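Local atomic coordinates of homocysteine S-methyltransferase (Escherichia coli, PDB entry 5DMM), a protein that transfers a methyl group from S-methylmethionine, or less efficiently from S-adenosylmethionine, to homocysteine, yielding methionine, with zinc as cofactor. Residues K89-R100 with P152-A162. Numbering follows the deposited sequence.
Sequences KALIGKSVELAR and PRVEALLDAGA
Ile92 and Val96, one turn apart on the same face of their helix, bracket Leu157, with Ile92 also on Ala156 and Val96 on Ala160. Ile92 sends its two branches different ways. Its CG2, anti to the backbone N, rests 3.6 Å from Ala156 CB and also meets Leu157 CD2, while CD1 reaches along to the CA of Arg153. Leu157 crosses Ile92 at about a right angle, and its CD2 methyl fills the space between the two beta-branched residues, 3.5 Å from Val96 CG2. The other methyl of Val96, CG1, swung to the far side of CB from its own backbone N (chi1 -176°), lies over the turn that follows helix 152-159, against Ala160 O and Ala162 N. Small residues let the backbones close in: Ala160 CB sits 3.7 Å from Gly93 O, and the helix axes approach to 8.1 Å at -37°.

Polar groups border this apolar strip. Lys89, bent at chi2 and chi3, lays CD 3.4 Å from Pro152 O and carries NZ to a long salt bridge with Glu155 OE1 and to a water that donates to Asp159 OD2. With an alanine here, the water and Glu155 OE1 would probably lose their cationic partner and Pro152 its cover. Glu155 OE2 is hydrogen-bonded to Tyr186. At the other end, Arg100 NH1 gives Ala160 O a weak, bent bond (132°), the oxygen approaching the guanidinium obliquely. Gly161 suits the positive phi of the Schellman motif there, where a side chain would jam against the preceding carbonyl. Arg153 turns its guanidinium away to Ser70 O. The two helices, with strand 117-122 between them in sequence, are neighbours in the outer layer of a TIM barrel, the beta/alpha fold of the homocysteine-binding domain.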
ATOM      1  N   LYS A  89       7.065  16.299  -5.567  1.00 14.48           N
ATOM      2  CA  LYS A  89       8.018  15.194  -5.466  1.00 19.01           C
ATOM      3  C   LYS A  89       8.849  15.293  -4.185  1.00 16.10           C
ATOM      4  O   LYS A  89       9.214  14.283  -3.595  1.00 15.40           O
ATOM      5  CB  LYS A  89       8.931  15.132  -6.706  1.00 17.03           C
ATOM      6  CG  LYS A  89       8.150  14.969  -8.003  1.00 19.57           C
ATOM      7  CD  LYS A  89       8.826  14.139  -9.073  1.00 28.54           C
ATOM      8  CE  LYS A  89      10.248  14.525  -9.331  1.00 29.84           C
ATOM      9  NZ  LYS A  89      10.812  13.630 -10.397  1.00 32.72           N
ATOM     10  N   ALA A  90       9.138  16.512  -3.741  1.00 15.96           N
ATOM     11  CA  ALA A  90       9.803  16.696  -2.453  1.00 14.09           C
ATOM     12  C   ALA A  90       8.986  16.100  -1.307  1.00 13.11           C
ATOM     13  O   ALA A  90       9.532  15.441  -0.413  1.00 15.41           O
ATOM     14  CB  ALA A  90      10.066  18.209  -2.195  1.00 14.82           C
ATOM     15  N   LEU A  91       7.676  16.318  -1.329  1.00 13.43           N
ATOM     16  CA  LEU A  91       6.835  15.835  -0.244  1.00 12.99           C
ATOM     17  C   LEU A  91       6.677  14.321  -0.342  1.00 13.57           C
ATOM     18  O   LEU A  91       6.634  13.626   0.675  1.00 14.68           O
ATOM     19  CB  LEU A  91       5.467  16.509  -0.268  1.00 14.21           C
ATOM     20  CG  LEU A  91       5.513  18.001   0.062  1.00 17.03           C
ATOM     21  CD1 LEU A  91       4.115  18.571   0.109  1.00 19.27           C
ATOM     22  CD2 LEU A  91       6.197  18.194   1.393  1.00 18.24           C
ATOM     23  N   ILE A  92       6.596  13.820  -1.568  1.00 13.82           N
ATOM     24  CA  ILE A  92       6.499  12.376  -1.768  1.00 13.08           C
ATOM     25  C   ILE A  92       7.756  11.715  -1.220  1.00 15.16           C
ATOM     26  O   ILE A  92       7.681  10.719  -0.475  1.00 16.92           O
ATOM     27  CB  ILE A  92       6.296  12.034  -3.251  1.00 14.36           C
ATOM     28  CG1 ILE A  92       4.911  12.510  -3.709  1.00 13.37           C
ATOM     29  CG2 ILE A  92       6.458  10.532  -3.486  1.00 14.40           C
ATOM     30  CD1 ILE A  92       4.808  12.709  -5.201  1.00 16.67           C
ATOM     31  N   GLY A  93       8.908  12.282  -1.563  1.00 14.72           N
ATOM     32  CA  GLY A  93      10.177  11.768  -1.083  1.00 14.74           C
ATOM     33  C   GLY A  93      10.279  11.829   0.434  1.00 15.62           C
ATOM     34  O   GLY A  93      10.797  10.902   1.078  1.00 15.86           O
ATOM     35  N   LYS A  94       9.774  12.916   1.005  1.00 16.97           N
ATOM     36  CA  LYS A  94       9.741  13.090   2.453  1.00 16.49           C
ATOM     37  C   LYS A  94       8.965  11.970   3.155  1.00 14.97           C
ATOM     38  O   LYS A  94       9.349  11.540   4.241  1.00 16.52           O
ATOM     39  CB  LYS A  94       9.120  14.433   2.810  1.00 16.68           C
ATOM     40  CG  LYS A  94       9.073  14.714   4.302  1.00 21.60           C
ATOM     41  CD  LYS A  94      10.465  14.946   4.865  1.00 27.26           C
ATOM     42  CE  LYS A  94      10.409  15.689   6.196  1.00 34.40           C
ATOM     43  NZ  LYS A  94       9.901  17.079   6.036  1.00 36.70           N
ATOM     44  N   SER A  95       7.891  11.498   2.525  1.00 15.01           N
ATOM     45  CA  SER A  95       7.071  10.441   3.119  1.00 14.56           C
ATOM     46  C   SER A  95       7.894   9.166   3.290  1.00 14.98           C
ATOM     47  O   SER A  95       7.692   8.419   4.254  1.00 15.77           O
ATOM     48  CB  SER A  95       5.805  10.173   2.282  1.00 17.19           C
ATOM     49  OG  SER A  95       6.067   9.387   1.126  1.00 15.86           O
ATOM     50  N   VAL A  96       8.825   8.936   2.362  1.00 16.49           N
ATOM     51  CA  VAL A  96       9.741   7.797   2.415  1.00 17.16           C
ATOM     52  C   VAL A  96      10.812   8.034   3.462  1.00 17.11           C
ATOM     53  O   VAL A  96      11.146   7.146   4.232  1.00 15.76           O
ATOM     54  CB  VAL A  96      10.430   7.540   1.063  1.00 15.16           C
ATOM     55  CG1 VAL A  96      11.317   6.270   1.139  1.00 15.89           C
ATOM     56  CG2 VAL A  96       9.394   7.385  -0.038  1.00 15.12           C
ATOM     57  N   GLU A  97      11.347   9.247   3.482  1.00 15.67           N
ATOM     58  CA  GLU A  97      12.384   9.606   4.434  1.00 17.25           C
ATOM     59  C   GLU A  97      11.914   9.392   5.877  1.00 15.36           C
ATOM     60  O   GLU A  97      12.659   8.872   6.702  1.00 17.53           O
ATOM     61  CB  GLU A  97      12.807  11.065   4.213  1.00 20.39           C
ATOM     62  CG  GLU A  97      13.924  11.555   5.104  1.00 27.23           C
ATOM     63  CD  GLU A  97      14.149  13.059   4.950  1.00 38.58           C
ATOM     64  OE1 GLU A  97      14.056  13.569   3.808  1.00 42.40           O
ATOM     65  OE2 GLU A  97      14.392  13.739   5.974  1.00 50.25           O
ATOM     66  N   LEU A  98      10.675   9.779   6.171  1.00 15.17           N
ATOM     67  CA  LEU A  98      10.160   9.670   7.540  1.00 17.40           C
ATOM     68  C   LEU A  98       9.989   8.214   7.941  1.00 16.08           C
ATOM     69  O   LEU A  98      10.225   7.858   9.095  1.00 14.34           O
ATOM     70  CB  LEU A  98       8.832  10.409   7.690  1.00 15.64           C
ATOM     71  CG  LEU A  98       8.912  11.931   7.564  1.00 15.28           C
ATOM     72  CD1 LEU A  98       7.516  12.515   7.422  1.00 18.61           C
ATOM     73  CD2 LEU A  98       9.612  12.507   8.805  1.00 18.95           C
ATOM     74  N   ALA A  99       9.596   7.365   6.997  1.00 14.82           N
ATOM     75  CA  ALA A  99       9.483   5.943   7.314  1.00 16.11           C
ATOM     76  C   ALA A  99      10.872   5.334   7.504  1.00 16.01           C
ATOM     77  O   ALA A  99      11.073   4.472   8.368  1.00 16.55           O
ATOM     78  CB  ALA A  99       8.703   5.189   6.208  1.00 14.21           C
ATOM     79  N   ARG A 100      11.832   5.769   6.692  1.00 14.30           N
ATOM     80  CA  ARG A 100      13.194   5.260   6.821  1.00 15.55           C
ATOM     81  C   ARG A 100      13.799   5.712   8.154  1.00 18.09           C
ATOM     82  O   ARG A 100      14.536   4.957   8.793  1.00 18.23           O
ATOM     83  CB  ARG A 100      14.060   5.723   5.643  1.00 16.25           C
ATOM     84  CG  ARG A 100      13.616   5.157   4.288  1.00 17.21           C
ATOM     85  CD  ARG A 100      14.500   5.688   3.173  1.00 23.66           C
ATOM     86  NE  ARG A 100      15.879   5.267   3.386  1.00 30.82           N
ATOM     87  CZ  ARG A 100      16.943   5.831   2.826  1.00 37.64           C
ATOM     88  NH1 ARG A 100      16.807   6.868   2.008  1.00 39.21           N
ATOM     89  NH2 ARG A 100      18.153   5.352   3.093  1.00 40.07           N
ATOM     90  N   PRO A 152       5.607  10.809 -11.862  1.00 15.54           N
ATOM     91  CA  PRO A 152       6.398  11.578 -10.878  1.00 16.48           C
ATOM     92  C   PRO A 152       6.458  10.954  -9.479  1.00 14.50           C
ATOM     93  O   PRO A 152       7.502  11.034  -8.816  1.00 16.21           O
ATOM     94  CB  PRO A 152       5.667  12.920 -10.787  1.00 17.45           C
ATOM     95  CG  PRO A 152       4.755  12.983 -11.936  1.00 19.62           C
ATOM     96  CD  PRO A 152       4.450  11.583 -12.354  1.00 18.51           C
ATOM     97  N   ARG A 153       5.362  10.345  -9.037  1.00 13.17           N
ATOM     98  CA  ARG A 153       5.344   9.724  -7.709  1.00 12.93           C
ATOM     99  C   ARG A 153       6.181   8.443  -7.697  1.00 16.19           C
ATOM    100  O   ARG A 153       6.906   8.179  -6.733  1.00 15.08           O
ATOM    101  CB  ARG A 153       3.911   9.433  -7.249  1.00 12.57           C
ATOM    102  CG  ARG A 153       3.843   8.577  -5.978  1.00 14.46           C
ATOM    103  CD  ARG A 153       2.423   8.505  -5.434  1.00 15.10           C
ATOM    104  NE  ARG A 153       1.489   8.052  -6.454  1.00 15.41           N
ATOM    105  CZ  ARG A 153       0.180   7.930  -6.270  1.00 15.89           C
ATOM    106  NH1 ARG A 153      -0.360   8.218  -5.086  1.00 18.57           N
ATOM    107  NH2 ARG A 153      -0.589   7.511  -7.270  1.00 15.30           N
ATOM    108  N   VAL A 154       6.085   7.640  -8.752  1.00 14.64           N
ATOM    109  CA  VAL A 154       6.932   6.454  -8.842  1.00 12.54           C
ATOM    110  C   VAL A 154       8.402   6.857  -8.769  1.00 15.12           C
ATOM    111  O   VAL A 154       9.173   6.278  -8.015  1.00 14.35           O
ATOM    112  CB  VAL A 154       6.668   5.644 -10.138  1.00 15.84           C
ATOM    113  CG1 VAL A 154       7.768   4.629 -10.374  1.00 15.07           C
ATOM    114  CG2 VAL A 154       5.304   4.948 -10.055  1.00 16.39           C
ATOM    115  N   GLU A 155       8.785   7.879  -9.535  1.00 14.21           N
ATOM    116  CA  GLU A 155      10.172   8.311  -9.537  1.00 15.33           C
ATOM    117  C   GLU A 155      10.619   8.836  -8.171  1.00 13.52           C
ATOM    118  O   GLU A 155      11.692   8.480  -7.684  1.00 16.79           O
ATOM    119  CB  GLU A 155      10.385   9.354 -10.639  1.00 16.25           C
ATOM    120  CG  GLU A 155      10.419   8.679 -12.005  1.00 15.63           C
ATOM    121  CD  GLU A 155      10.688   9.624 -13.179  1.00 25.19           C
ATOM    122  OE1 GLU A 155      10.902  10.835 -12.964  1.00 23.25           O
ATOM    123  OE2 GLU A 155      10.679   9.137 -14.331  1.00 20.95           O
ATOM    124  N   ALA A 156       9.774   9.633  -7.532  1.00 13.57           N
ATOM    125  CA  ALA A 156      10.120  10.238  -6.251  1.00 17.73           C
ATOM    126  C   ALA A 156      10.261   9.183  -5.151  1.00 16.18           C
ATOM    127  O   ALA A 156      11.166   9.268  -4.313  1.00 15.89           O
ATOM    128  CB  ALA A 156       9.075  11.274  -5.865  1.00 16.57           C
ATOM    129  N   LEU A 157       9.380   8.186  -5.167  1.00 14.12           N
ATOM    130  CA  LEU A 157       9.414   7.118  -4.162  1.00 13.63           C
ATOM    131  C   LEU A 157      10.675   6.255  -4.318  1.00 13.73           C
ATOM    132  O   LEU A 157      11.319   5.889  -3.332  1.00 16.06           O
ATOM    133  CB  LEU A 157       8.154   6.241  -4.259  1.00 13.17           C
ATOM    134  CG  LEU A 157       6.813   6.867  -3.840  1.00 11.75           C
ATOM    135  CD1 LEU A 157       5.647   5.941  -4.219  1.00 12.40           C
ATOM    136  CD2 LEU A 157       6.748   7.148  -2.330  1.00 13.06           C
ATOM    137  N   LEU A 158      11.034   5.939  -5.561  1.00 14.07           N
ATOM    138  CA  LEU A 158      12.214   5.116  -5.813  1.00 15.67           C
ATOM    139  C   LEU A 158      13.488   5.905  -5.493  1.00 16.10           C
ATOM    140  O   LEU A 158      14.402   5.385  -4.842  1.00 17.62           O
ATOM    141  CB  LEU A 158      12.231   4.613  -7.272  1.00 17.64           C
ATOM    142  CG  LEU A 158      11.119   3.626  -7.657  1.00 18.20           C
ATOM    143  CD1 LEU A 158      11.117   3.310  -9.158  1.00 18.26           C
ATOM    144  CD2 LEU A 158      11.229   2.338  -6.850  1.00 19.14           C
ATOM    145  N   ASP A 159      13.536   7.162  -5.921  1.00 18.45           N
ATOM    146  CA  ASP A 159      14.717   7.991  -5.683  1.00 19.50           C
ATOM    147  C   ASP A 159      14.962   8.242  -4.207  1.00 20.58           C
ATOM    148  O   ASP A 159      16.107   8.421  -3.791  1.00 21.80           O
ATOM    149  CB  ASP A 159      14.599   9.339  -6.401  1.00 19.62           C
ATOM    150  CG  ASP A 159      14.790   9.217  -7.888  1.00 24.36           C
ATOM    151  OD1 ASP A 159      15.343   8.190  -8.340  1.00 31.70           O
ATOM    152  OD2 ASP A 159      14.381  10.148  -8.614  1.00 30.23           O
ATOM    153  N   ALA A 160      13.884   8.272  -3.421  1.00 16.43           N
ATOM    154  CA  ALA A 160      13.989   8.476  -1.982  1.00 17.73           C
ATOM    155  C   ALA A 160      14.372   7.176  -1.257  1.00 20.01           C
ATOM    156  O   ALA A 160      14.623   7.186  -0.053  1.00 19.96           O
ATOM    157  CB  ALA A 160      12.686   9.024  -1.420  1.00 15.41           C
ATOM    158  N   GLY A 161      14.392   6.065  -1.985  1.00 19.74           N
ATOM    159  CA  GLY A 161      14.852   4.809  -1.416  1.00 15.55           C
ATOM    160  C   GLY A 161      13.817   3.838  -0.860  1.00 19.01           C
ATOM    161  O   GLY A 161      14.148   3.037   0.003  1.00 20.53           O
ATOM    162  N   ALA A 162      12.575   3.907  -1.329  1.00 16.70           N
ATOM    163  CA  ALA A 162      11.595   2.858  -1.040  1.00 17.32           C
ATOM    164  C   ALA A 162      12.129   1.490  -1.467  1.00 16.38           C
ATOM    165  O   ALA A 162      12.744   1.379  -2.528  1.00 14.36           O
ATOM    166  CB  ALA A 162      10.275   3.149  -1.756  1.00 16.54           C
TER
HETATM  167  O   HOH W   1      12.436  11.912  -8.398  1.00 27.62           O